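Local coordinates for Sso-CP2 metallo-carboxypetidase (Sulfolobus solfataricus, PDB 4MMO), which is a zinc-binding metallo-carboxypeptidase of the M20 family and probably hydrolyses peptides at their C-terminal end, at residues 44-49 / 145-150; 113-118 / 425-430; 222-225 / 230-233. One frame throughout, in Å; residues are numbered along the deposited sequence.

How the contacts relate
Contacts 1 and 2 belong to the part built round the mixed six-stranded sheet. Helix 24-39 touches both: L45 of contact 1 and L113, F114 and K117 of contact 2. Contact 1 lies at the surface, on an edge strand, and joins a strand end to a helix by a salt bridge with a weak hydrogen bond and light side-chain packing. Contact 2 is partly buried and joins two helices by a tight alanine contact and a histidine-carboxylate bond. Contact 3, also partly buried, is local. It lies in the M20 dimerisation domain, about 43 Å from contact 2 between centres, and is held by stacked flat groups, a valine over a phenylalanine face and one backbone-to-hydroxyl bond.

Contact 1: residues 44-49 / 145-150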
loop_
_atom_site.group_PDB
_atom_site.type_symbol
_atom_site.label_atom_id
_atom_site.label_comp_id
_atom_site.label_asym_id
_atom_site.label_seq_id
_atom_site.Cartn_x
_atom_site.Cartn_y
_atom_site.Cartn_z
ATOM N N ASN A 44 39.943 2.204 16.980
ATOM C CA ASN A 44 39.101 1.483 17.930
ATOM C C ASN A 44 37.701 1.200 17.400
ATOM O O ASN A 44 37.038 2.088 16.867
ATOM C CB ASN A 44 38.988 2.280 19.231
ATOM C CG ASN A 44 40.340 2.628 19.819
ATOM O OD1 ASN A 44 40.986 1.791 20.448
ATOM N ND2 ASN A 44 40.774 3.870 19.620
ATOM N N LEU A 45 37.264 -0.049 17.542
ATOM C CA LEU A 45 35.855 -0.386 17.389
ATOM C C LEU A 45 35.165 -0.069 18.699
ATOM O O LEU A 45 35.446 -0.692 19.725
ATOM C CB LEU A 45 35.660 -1.867 17.068
ATOM C CG LEU A 45 35.864 -2.347 15.632
ATOM C CD1 LEU A 45 35.569 -3.831 15.552
ATOM C CD2 LEU A 45 34.983 -1.586 14.664
ATOM N N GLU A 46 34.269 0.909 18.662
ATOM C CA GLU A 46 33.536 1.320 19.849
ATOM C C GLU A 46 32.087 0.876 19.739
ATOM O O GLU A 46 31.450 1.033 18.696
ATOM C CB GLU A 46 33.658 2.829 20.044
ATOM C CG GLU A 46 35.057 3.232 20.492
ATOM C CD GLU A 46 35.292 4.722 20.456
ATOM O OE1 GLU A 46 34.544 5.428 19.752
ATOM O OE2 GLU A 46 36.233 5.186 21.131
ATOM N N LYS A 47 31.586 0.298 20.823
ATOM C CA LYS A 47 30.272 -0.326 20.824
ATOM C C LYS A 47 29.160 0.702 20.969
ATOM O O LYS A 47 29.332 1.742 21.606
ATOM C CB LYS A 47 30.180 -1.350 21.956
ATOM N N THR A 48 28.023 0.398 20.356
ATOM C CA THR A 48 26.811 1.181 20.528
ATOM C C THR A 48 25.672 0.196 20.726
ATOM O O THR A 48 25.879 -1.014 20.663
ATOM C CB THR A 48 26.516 2.064 19.297
ATOM O OG1 THR A 48 26.208 1.236 18.169
ATOM C CG2 THR A 48 27.713 2.947 18.967
ATOM N N LYS A 49 24.468 0.709 20.954
ATOM C CA LYS A 49 23.298 -0.147 21.098
ATOM C C LYS A 49 22.994 -0.892 19.797
ATOM O O LYS A 49 22.157 -1.796 19.773
ATOM C CB LYS A 49 22.085 0.681 21.523
ATOM C CG LYS A 49 22.203 1.316 22.903
ATOM C CD LYS A 49 20.916 2.039 23.277
ATOM C CE LYS A 49 20.951 2.565 24.703
ATOM N NZ LYS A 49 21.749 3.815 24.832
ATOM N N GLU A 145 23.601 9.162 18.305
ATOM C CA GLU A 145 23.533 10.243 19.283
ATOM C C GLU A 145 23.964 9.766 20.664
ATOM O O GLU A 145 24.735 10.443 21.341
ATOM C CB GLU A 145 22.126 10.834 19.350
ATOM C CG GLU A 145 22.004 11.991 20.335
ATOM C CD GLU A 145 20.637 12.638 20.319
ATOM O OE1 GLU A 145 19.788 12.226 19.500
ATOM O OE2 GLU A 145 20.410 13.562 21.129
ATOM N N ASP A 146 23.468 8.600 21.075
ATOM C CA ASP A 146 23.801 8.046 22.383
ATOM C C ASP A 146 25.307 7.895 22.532
ATOM O O ASP A 146 25.866 8.152 23.598
ATOM C CB ASP A 146 23.123 6.687 22.586
ATOM C CG ASP A 146 21.621 6.800 22.756
ATOM O OD1 ASP A 146 21.149 7.853 23.232
ATOM O OD2 ASP A 146 20.909 5.830 22.419
ATOM N N TYR A 147 25.969 7.480 21.459
ATOM C CA TYR A 147 27.417 7.355 21.482
ATOM C C TYR A 147 28.098 8.721 21.607
ATOM O O TYR A 147 29.067 8.876 22.350
ATOM C CB TYR A 147 27.917 6.644 20.228
ATOM C CG TYR A 147 29.392 6.836 20.014
ATOM C CD1 TYR A 147 30.320 6.122 20.757
ATOM C CD2 TYR A 147 29.861 7.745 19.079
ATOM C CE1 TYR A 147 31.673 6.306 20.571
ATOM C CE2 TYR A 147 31.210 7.933 18.887
ATOM C CZ TYR A 147 32.113 7.213 19.634
ATOM O OH TYR A 147 33.461 7.398 19.443
ATOM N N ILE A 148 27.592 9.711 20.880
ATOM C CA ILE A 148 28.213 11.033 20.874
ATOM C C ILE A 148 28.042 11.729 22.219
ATOM O O ILE A 148 28.966 12.379 22.708
ATOM C CB ILE A 148 27.650 11.916 19.736
ATOM C CG1 ILE A 148 28.149 11.394 18.386
ATOM C CG2 ILE A 148 28.064 13.383 19.915
ATOM C CD1 ILE A 148 27.538 12.080 17.181
ATOM N N GLU A 149 26.866 11.588 22.820
ATOM C CA GLU A 149 26.578 12.274 24.077
ATOM C C GLU A 149 27.455 11.778 25.228
ATOM O O GLU A 149 27.637 12.485 26.217
ATOM C CB GLU A 149 25.100 12.130 24.448
ATOM C CG GLU A 149 24.133 12.762 23.449
ATOM C CD GLU A 149 24.095 14.282 23.523
ATOM O OE1 GLU A 149 25.015 14.890 24.109
ATOM O OE2 GLU A 149 23.132 14.871 22.992
ATOM N N LYS A 150 27.999 10.570 25.096
ATOM C CA LYS A 150 28.857 10.003 26.137
ATOM C C LYS A 150 30.342 10.256 25.848
ATOM O O LYS A 150 31.199 9.958 26.680
ATOM C CB LYS A 150 28.591 8.499 26.293
ATOM C CG LYS A 150 29.505 7.606 25.465
ATOM C CD LYS A 150 29.067 6.147 25.499
ATOM C CE LYS A 150 30.161 5.223 24.975
ATOM N NZ LYS A 150 31.326 5.149 25.902
#
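K49 and D146 form the salt bridge of this contact. NZ of K49 stands 3.3 Å from OD2 of D146, and the hydrogen bond in it is weak. The lysine chain runs extended from the backbone and bends at its last torsion (chi4 78°), which swings NZ onto the carboxylate. The two side chains cross at about a right angle. Both residues are exposed, so this is a surface ion pair.

The apolar contacts are made along Y147. CG2 of T48 packs against CB of Y147 at 3.9 Å, obliquely to the ring. Further out, CB of E46 lies 4.0 Å from CE1 of Y147. With OG1 hydrogen-bonded to the backbone of G50 and H51, the methyl CG2 is the branch of T48 that meets the tyrosine.

Among the polar groups, OE1 of E46 is modelled too close to OH of Y147 for that approach to be interpreted. The clearer partner of E46 is K154, which makes a salt bridge with OE2.

The segment 44-49 leaves the sheet here. Strand 43-46 is an outermost strand of the six-stranded mixed sheet and pairs with strand 53-58 through N44 with Y55 and E46 with V53. Y147 also touches V53, so this one side chain of helix 144-149 reaches both strands. On another side of that helix, E145 and I148 pack on helix 383-389.

Contact 2: residues 113-118 / 425-430; sequences LFAIKH and KHTEEF
A115 is the first residue of 113-118 to meet the helix segment 425-430. Its CB sits 3.4 Å from CB of T427 and 3.5 Å from CG2 of the same threonine. CG of E428 packs beside it, 3.6 Å from the A115 CB. The small side chain allows a close approach: the CA atoms of A115 and E428 are 5.1 Å apart. OG1 of T427 is hydrogen-bonded to A423 O of its own helix, and the methyl CG2 is left to pack on the alanine. The T427 side chain is about 12 Å from that of zinc-binding E163. Next comes I116, which like L113 points away, onto strand 128-134.

One turn on from A115, H118 faces the same way. Its ND1 donates to OE2 of E428 at 2.5 Å, with an N-H...O angle of 140°. The bond is bent and very short, so its exact length deserves caution. E428 carries CG anti to its carbonyl carbon (chi1 -81°) and then runs extended, which brings OE2 to the edge of the imidazole. The other nitrogen, NE2, is hydrogen-bonded to OE2 of E4. Two carboxylates on one ring would probably favour its protonated form.

The helix axes pass 8.2 Å apart and cross at -49°, a common angle for packed helices. This is the layered packing of an alpha/beta fold, with helix 102-121 lying between the central sheet and helix 417-433.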
loop_
_atom_site.group_PDB
_atom_site.type_symbol
_atom_site.label_atom_id
_atom_site.label_comp_id
_atom_site.label_asym_id
_atom_site.label_seq_id
_atom_site.Cartn_x
_atom_site.Cartn_y
_atom_site.Cartn_z
ATOM N N LEU A 113 41.080 9.038 3.537
ATOM C CA LEU A 113 42.076 8.269 4.284
ATOM C C LEU A 113 43.435 8.295 3.600
ATOM O O LEU A 113 44.467 8.438 4.253
ATOM C CB LEU A 113 41.630 6.811 4.439
ATOM C CG LEU A 113 41.022 6.376 5.771
ATOM C CD1 LEU A 113 40.633 4.904 5.696
ATOM C CD2 LEU A 113 41.980 6.601 6.928
ATOM N N PHE A 114 43.435 8.139 2.281
ATOM C CA PHE A 114 44.677 8.113 1.532
ATOM C C PHE A 114 45.295 9.512 1.422
ATOM O O PHE A 114 46.514 9.642 1.341
ATOM C CB PHE A 114 44.468 7.474 0.158
ATOM C CG PHE A 114 44.566 5.972 0.179
ATOM C CD1 PHE A 114 45.802 5.353 0.262
ATOM C CD2 PHE A 114 43.427 5.183 0.143
ATOM C CE1 PHE A 114 45.903 3.976 0.296
ATOM C CE2 PHE A 114 43.522 3.804 0.175
ATOM C CZ PHE A 114 44.761 3.200 0.252
ATOM N N ALA A 115 44.463 10.550 1.446
ATOM C CA ALA A 115 44.971 11.919 1.489
ATOM C C ALA A 115 45.745 12.136 2.784
ATOM O O ALA A 115 46.860 12.655 2.770
ATOM C CB ALA A 115 43.835 12.923 1.378
ATOM N N ILE A 116 45.154 11.722 3.901
ATOM C CA ILE A 116 45.789 11.879 5.203
ATOM C C ILE A 116 47.112 11.127 5.225
ATOM O O ILE A 116 48.111 11.627 5.745
ATOM C CB ILE A 116 44.878 11.377 6.338
ATOM C CG1 ILE A 116 43.620 12.243 6.419
ATOM C CG2 ILE A 116 45.607 11.405 7.684
ATOM C CD1 ILE A 116 42.526 11.668 7.311
ATOM N N LYS A 117 47.108 9.928 4.653
ATOM C CA LYS A 117 48.302 9.100 4.581
ATOM C C LYS A 117 49.418 9.811 3.830
ATOM O O LYS A 117 50.570 9.808 4.262
ATOM C CB LYS A 117 47.986 7.787 3.868
ATOM C CG LYS A 117 49.166 6.837 3.766
ATOM C CD LYS A 117 48.845 5.654 2.868
ATOM C CE LYS A 117 49.786 4.494 3.133
ATOM N NZ LYS A 117 51.217 4.899 3.095
ATOM N N HIS A 118 49.071 10.399 2.692
ATOM C CA HIS A 118 50.053 11.074 1.861
ATOM C C HIS A 118 50.709 12.214 2.631
ATOM O O HIS A 118 51.934 12.333 2.652
ATOM C CB HIS A 118 49.401 11.584 0.576
ATOM C CG HIS A 118 48.941 10.488 -0.334
ATOM N ND1 HIS A 118 48.260 10.730 -1.510
ATOM C CD2 HIS A 118 49.063 9.144 -0.243
ATOM C CE1 HIS A 118 47.983 9.583 -2.100
ATOM N NE2 HIS A 118 48.459 8.602 -1.352
ATOM N N LYS A 425 42.909 14.105 -3.981
ATOM C CA LYS A 425 43.625 15.338 -4.265
ATOM C C LYS A 425 42.940 16.538 -3.609
ATOM O O LYS A 425 43.596 17.371 -2.981
ATOM C CB LYS A 425 43.686 15.497 -5.779
ATOM C CG LYS A 425 44.589 16.570 -6.311
ATOM C CD LYS A 425 44.664 16.397 -7.815
ATOM C CE LYS A 425 45.369 17.534 -8.515
ATOM N NZ LYS A 425 45.320 17.320 -9.989
ATOM N N HIS A 426 41.619 16.612 -3.752
ATOM C CA HIS A 426 40.817 17.646 -3.108
ATOM C C HIS A 426 41.020 17.639 -1.597
ATOM O O HIS A 426 41.114 18.694 -0.970
ATOM C CB HIS A 426 39.337 17.445 -3.441
ATOM C CG HIS A 426 38.444 18.538 -2.947
ATOM N ND1 HIS A 426 37.070 18.494 -3.084
ATOM C CD2 HIS A 426 38.715 19.712 -2.325
ATOM C CE1 HIS A 426 36.539 19.583 -2.565
ATOM N NE2 HIS A 426 37.518 20.341 -2.094
ATOM N N THR A 427 41.096 16.450 -1.011
ATOM C CA THR A 427 41.236 16.337 0.435
ATOM C C THR A 427 42.607 16.830 0.878
ATOM O O THR A 427 42.732 17.514 1.893
ATOM C CB THR A 427 41.066 14.884 0.916
ATOM O OG1 THR A 427 39.807 14.364 0.465
ATOM C CG2 THR A 427 41.142 14.815 2.439
ATOM N N GLU A 428 43.632 16.448 0.121
ATOM C CA GLU A 428 45.003 16.870 0.393
ATOM C C GLU A 428 45.106 18.390 0.417
ATOM O O GLU A 428 45.580 18.970 1.392
ATOM C CB GLU A 428 45.956 16.292 -0.657
ATOM C CG GLU A 428 46.357 14.849 -0.388
ATOM C CD GLU A 428 47.093 14.200 -1.550
ATOM O OE1 GLU A 428 47.045 14.734 -2.678
ATOM O OE2 GLU A 428 47.714 13.142 -1.335
ATOM N N GLU A 429 44.644 19.032 -0.652
ATOM C CA GLU A 429 44.662 20.488 -0.731
ATOM C C GLU A 429 43.832 21.104 0.386
ATOM O O GLU A 429 44.212 22.131 0.949
ATOM C CB GLU A 429 44.147 20.968 -2.089
ATOM C CG GLU A 429 45.203 20.977 -3.184
ATOM C CD GLU A 429 46.350 21.926 -2.882
ATOM O OE1 GLU A 429 47.451 21.717 -3.430
ATOM O OE2 GLU A 429 46.149 22.880 -2.096
ATOM N N PHE A 430 42.708 20.475 0.722
ATOM C CA PHE A 430 41.870 20.996 1.792
ATOM C C PHE A 430 42.614 20.976 3.125
ATOM O O PHE A 430 42.547 21.936 3.887
ATOM C CB PHE A 430 40.557 20.221 1.906
ATOM C CG PHE A 430 39.878 20.391 3.233
ATOM C CD1 PHE A 430 39.233 21.578 3.549
ATOM C CD2 PHE A 430 39.902 19.374 4.176
ATOM C CE1 PHE A 430 38.618 21.745 4.778
ATOM C CE2 PHE A 430 39.292 19.537 5.406
ATOM C CZ PHE A 430 38.648 20.724 5.707
#

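Contact 3: residues 222-225 / 230-233; sequences GGRV and FYDD
F230 receives V225 over one face of its ring. CG1 of V225 stands 3.8 Å from the ring centroid, a CH-pi contact, and CB of V225 lies 3.7 Å from CD2 of F230. With CG1 anti to the backbone N (chi1 180°), V225 lays both methyls on the ring, and its CG2 is 3.7 Å from CE2 of F230. P280 touches the F230 side chain as well, and C282 touches V225. The F230 carbonyl O is hydrogen-bonded to NE2 of Q316.

Y231 follows and makes the largest single share of the contact. Its ring is sandwiched: the R224 guanidinium covers one face, and CD2 of F230 lies over the opposite one. The R224 stack is nearly flat, with planes 19° apart. CZ of R224 lies 4.0 Å from the Y231 ring centroid, so the pair is also a cation-pi interaction. Both segments belong to the loop between helices 207-218 and 239-247, in the M20 dimerisation domain. The chain doubles back here, and residues five or more positions apart come together without a regular strand pair.

The hydroxyl of Y231 grips the backbone of the first segment. OH accepts from N of V225 at 2.9 Å, almost straight at 174°. At the ring edge, the V225 carbonyl O lies 3.3 Å from CE2 of Y231. A leucine in place of Y231 would probably leave the V225 N-H without this acceptor and the R224 guanidinium without a flat face to lie on. Past Y231, D233 is hydrogen-bonded through its backbone to N315.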
loop_
_atom_site.group_PDB
_atom_site.type_symbol
_atom_site.label_atom_id
_atom_site.label_comp_id
_atom_site.label_asym_id
_atom_site.label_seq_id
_atom_site.Cartn_x
_atom_site.Cartn_y
_atom_site.Cartn_z
ATOM N N GLY A 222 -2.122 21.618 -2.371
ATOM C CA GLY A 222 -0.841 22.115 -2.841
ATOM C C GLY A 222 0.340 21.547 -2.074
ATOM O O GLY A 222 1.490 21.725 -2.478
ATOM N N GLY A 223 0.060 20.868 -0.964
ATOM C CA GLY A 223 1.100 20.229 -0.174
ATOM C C GLY A 223 1.498 21.005 1.071
ATOM O O GLY A 223 2.312 20.531 1.865
ATOM N N ARG A 224 0.938 22.198 1.247
ATOM C CA ARG A 224 1.177 22.965 2.463
ATOM C C ARG A 224 0.650 22.180 3.661
ATOM O O ARG A 224 -0.456 21.644 3.621
ATOM C CB ARG A 224 0.506 24.334 2.379
ATOM C CG ARG A 224 0.327 25.023 3.721
ATOM C CD ARG A 224 0.093 26.515 3.556
ATOM N NE ARG A 224 1.275 27.289 3.932
ATOM C CZ ARG A 224 1.500 27.794 5.144
ATOM N NH1 ARG A 224 0.621 27.622 6.126
ATOM N NH2 ARG A 224 2.611 28.480 5.376
ATOM N N VAL A 225 1.453 22.111 4.720
ATOM C CA VAL A 225 1.123 21.301 5.891
ATOM C C VAL A 225 0.120 22.028 6.777
ATOM O O VAL A 225 0.307 23.193 7.114
ATOM C CB VAL A 225 2.391 20.961 6.700
ATOM C CG1 VAL A 225 2.051 20.121 7.923
ATOM C CG2 VAL A 225 3.399 20.234 5.814
ATOM N N PHE A 230 3.017 24.119 12.724
ATOM C CA PHE A 230 4.099 23.496 11.963
ATOM C C PHE A 230 5.125 24.506 11.438
ATOM O O PHE A 230 6.328 24.254 11.484
ATOM C CB PHE A 230 3.508 22.697 10.803
ATOM C CG PHE A 230 4.518 21.901 10.032
ATOM C CD1 PHE A 230 4.936 20.663 10.484
ATOM C CD2 PHE A 230 5.033 22.382 8.839
ATOM C CE1 PHE A 230 5.860 19.928 9.771
ATOM C CE2 PHE A 230 5.953 21.647 8.119
ATOM C CZ PHE A 230 6.368 20.419 8.586
ATOM N N TYR A 231 4.649 25.651 10.958
ATOM C CA TYR A 231 5.516 26.644 10.324
ATOM C C TYR A 231 6.022 27.722 11.285
ATOM O O TYR A 231 6.860 28.537 10.907
ATOM C CB TYR A 231 4.791 27.310 9.147
ATOM C CG TYR A 231 4.537 26.373 7.986
ATOM C CD1 TYR A 231 5.532 26.106 7.054
ATOM C CD2 TYR A 231 3.307 25.747 7.827
ATOM C CE1 TYR A 231 5.310 25.246 5.994
ATOM C CE2 TYR A 231 3.073 24.885 6.770
ATOM C CZ TYR A 231 4.077 24.636 5.857
ATOM O OH TYR A 231 3.848 23.777 4.808
ATOM N N ASP A 232 5.526 27.725 12.521
ATOM C CA ASP A 232 5.865 28.785 13.476
ATOM C C ASP A 232 7.369 28.889 13.739
ATOM O O ASP A 232 7.900 29.985 13.892
ATOM C CB ASP A 232 5.128 28.577 14.804
ATOM C CG ASP A 232 3.631 28.827 14.694
ATOM O OD1 ASP A 232 3.193 29.423 13.689
ATOM O OD2 ASP A 232 2.893 28.434 15.623
ATOM N N ASP A 233 8.047 27.747 13.790
ATOM C CA ASP A 233 9.477 27.716 14.086
ATOM C C ASP A 233 10.332 27.871 12.828
ATOM O O ASP A 233 11.558 27.919 12.911
ATOM C CB ASP A 233 9.841 26.401 14.786
ATOM C CG ASP A 233 9.485 26.400 16.264
ATOM O OD1 ASP A 233 8.525 27.097 16.655
ATOM O OD2 ASP A 233 10.170 25.698 17.037
#